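Local coordinates for protein IS607 family transposase IS1535 (Mycobacterium tuberculosis, PDB 6DGB) that probably binds DNA and exchanges its strands as the serine-recombinase transposase of an IS607-family element, this chain being its C-terminal catalytic domain, at residues G114-L119 with R126-R131. Residues are numbered along the deposited sequence; the frame is centred on the assembly and turned at random.
Sequences GMCARL and RNRAMR
Cys116 meets Arg128 through sulfur against aliphatic carbon: SG of Cys116 lies 3.8 Å from CB of Arg128, and CB of Cys116 is 4.1 Å from CD of Arg128. The thiol also approaches the backbone of the next residue, with Cys116 SG 4.2 Å from Ala129 N, a distance of van der Waals packing. Both CB bonds point at the opposing helix. In Cys116 the sulfur sits anti to the carbonyl carbon (chi1 -81°), which carries it across the gap toward the base of the arginine. The arginine chain then runs extended from CG to NE, so its methylenes pass alongside the cysteine while the guanidinium continues beyond it. A small, weakly polar thiol suits this buried place, and arginine suits the margin because its carbon stem can pack while its charged end extends past the cysteine.

Ala129 completes the approach. Its CA is 7.0 Å from CA of Cys116, the nearest CA pair between the two segments, and the single methyl of alanine suits that approach; that methyl also packs on Leu112 and Thr113, one turn and nearly one turn back along helix 104-120. At the start of helix 125-135, Ala125 receives the side chains of Cys116 and Ala117. CA of Arg128 lies 3.5 Å above one face of the Arg131 guanidinium, off toward its rim, and Arg131 NH2 is hydrogen-bonded to Glu135 O of the second subunit. Ala136 and Lys137 of that subunit pack on Cys116 and Arg128.

The contact thus closes a helical hairpin, helix 104-120 turning back through a short link into helix 125-135, and forms part of the interface with the second subunit. With no hydrogen bond or salt bridge joining the two segments, their small mutual burial of 114 Å² implies that they touch mainly through weak van der Waals contact, most of the hold probably coming from the rest of the two helices and the partner subunit.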
loop_
_atom_site.group_PDB
_atom_site.type_symbol
_atom_site.label_atom_id
_atom_site.label_comp_id
_atom_site.label_asym_id
_atom_site.label_seq_id
_atom_site.Cartn_x
_atom_site.Cartn_y
_atom_site.Cartn_z
ATOM N N GLY A 114 12.144 -8.262 -0.836
ATOM C CA GLY A 114 12.401 -6.885 -0.413
ATOM C C GLY A 114 12.631 -6.707 1.071
ATOM O O GLY A 114 13.493 -5.923 1.482
ATOM N N MET A 115 11.868 -7.463 1.874
ATOM C CA MET A 115 11.957 -7.469 3.322
ATOM C C MET A 115 13.218 -8.201 3.779
ATOM O O MET A 115 13.822 -7.776 4.758
ATOM C CB MET A 115 10.678 -8.040 3.931
ATOM C CG MET A 115 9.444 -7.125 3.734
ATOM S SD MET A 115 8.041 -7.538 4.826
ATOM C CE MET A 115 7.157 -6.006 4.835
ATOM N N CYS A 116 13.666 -9.240 3.029
ATOM C CA CYS A 116 14.915 -10.005 3.270
ATOM C C CYS A 116 16.113 -9.149 2.895
ATOM O O CYS A 116 17.147 -9.231 3.550
ATOM C CB CYS A 116 14.937 -11.312 2.474
ATOM S SG CYS A 116 14.007 -12.675 3.218
ATOM N N ALA A 117 16.001 -8.405 1.778
ATOM C CA ALA A 117 17.053 -7.534 1.289
ATOM C C ALA A 117 17.370 -6.500 2.367
ATOM O O ALA A 117 18.521 -6.384 2.759
ATOM C CB ALA A 117 16.626 -6.859 -0.005
ATOM N N ARG A 118 16.336 -5.838 2.919
ATOM C CA ARG A 118 16.447 -4.803 3.958
ATOM C C ARG A 118 17.043 -5.384 5.240
ATOM O O ARG A 118 17.880 -4.739 5.874
ATOM C CB ARG A 118 15.073 -4.145 4.241
ATOM C CG ARG A 118 14.546 -3.201 3.147
ATOM C CD ARG A 118 13.023 -3.081 3.196
ATOM N NE ARG A 118 12.434 -2.686 1.908
ATOM C CZ ARG A 118 11.199 -2.998 1.507
ATOM N NH1 ARG A 118 10.402 -3.723 2.286
ATOM N NH2 ARG A 118 10.755 -2.589 0.324
ATOM N N LEU A 119 16.667 -6.626 5.572
ATOM C CA LEU A 119 17.116 -7.308 6.777
ATOM C C LEU A 119 18.505 -7.934 6.732
ATOM O O LEU A 119 19.265 -7.755 7.683
ATOM C CB LEU A 119 16.097 -8.385 7.167
ATOM C CG LEU A 119 14.932 -7.945 8.031
ATOM C CD1 LEU A 119 13.737 -8.853 7.845
ATOM C CD2 LEU A 119 15.325 -7.899 9.486
ATOM N N ARG A 126 16.241 -13.241 -2.724
ATOM C CA ARG A 126 15.166 -13.948 -3.409
ATOM C C ARG A 126 15.211 -15.464 -3.107
ATOM O O ARG A 126 14.164 -16.097 -2.966
ATOM C CB ARG A 126 15.185 -13.671 -4.915
ATOM C CG ARG A 126 13.930 -14.198 -5.580
ATOM C CD ARG A 126 13.668 -13.629 -6.939
ATOM N NE ARG A 126 12.231 -13.514 -7.154
ATOM C CZ ARG A 126 11.475 -14.415 -7.769
ATOM N NH1 ARG A 126 12.017 -15.524 -8.262
ATOM N NH2 ARG A 126 10.169 -14.208 -7.904
ATOM N N ASN A 127 16.419 -16.027 -2.958
ATOM C CA ASN A 127 16.581 -17.428 -2.592
ATOM C C ASN A 127 16.034 -17.683 -1.176
ATOM O O ASN A 127 15.395 -18.708 -0.967
ATOM C CB ASN A 127 18.037 -17.857 -2.735
ATOM C CG ASN A 127 18.525 -17.892 -4.174
ATOM O OD1 ASN A 127 17.765 -18.151 -5.132
ATOM N ND2 ASN A 127 19.819 -17.659 -4.347
ATOM N N ARG A 128 16.209 -16.711 -0.241
ATOM C CA ARG A 128 15.688 -16.726 1.136
ATOM C C ARG A 128 14.160 -16.724 1.055
ATOM O O ARG A 128 13.538 -17.632 1.590
ATOM C CB ARG A 128 16.145 -15.483 1.932
ATOM C CG ARG A 128 17.626 -15.382 2.216
ATOM C CD ARG A 128 17.920 -14.052 2.882
ATOM N NE ARG A 128 19.333 -13.914 3.218
ATOM C CZ ARG A 128 19.856 -14.250 4.396
ATOM N NH1 ARG A 128 19.082 -14.740 5.359
ATOM N NH2 ARG A 128 21.152 -14.084 4.628
ATOM N N ALA A 129 13.566 -15.730 0.354
ATOM C CA ALA A 129 12.131 -15.601 0.104
ATOM C C ALA A 129 11.525 -16.883 -0.494
ATOM O O ALA A 129 10.389 -17.221 -0.162
ATOM C CB ALA A 129 11.881 -14.446 -0.844
ATOM N N MET A 130 12.274 -17.584 -1.375
ATOM C CA MET A 130 11.843 -18.823 -2.044
ATOM C C MET A 130 11.720 -20.002 -1.080
ATOM O O MET A 130 10.759 -20.757 -1.179
ATOM C CB MET A 130 12.794 -19.193 -3.189
ATOM C CG MET A 130 12.797 -18.214 -4.355
ATOM S SD MET A 130 11.231 -17.975 -5.194
ATOM C CE MET A 130 11.068 -19.560 -6.049
ATOM N N ARG A 131 12.700 -20.173 -0.174
ATOM C CA ARG A 131 12.695 -21.235 0.839
ATOM C C ARG A 131 11.595 -20.940 1.871
ATOM O O ARG A 131 11.016 -21.867 2.442
ATOM C CB ARG A 131 14.034 -21.310 1.578
ATOM C CG ARG A 131 15.257 -21.696 0.751
ATOM C CD ARG A 131 16.571 -21.562 1.533
ATOM N NE ARG A 131 16.559 -20.424 2.465
ATOM C CZ ARG A 131 17.588 -19.616 2.722
ATOM N NH1 ARG A 131 18.742 -19.768 2.077
ATOM N NH2 ARG A 131 17.458 -18.625 3.600
#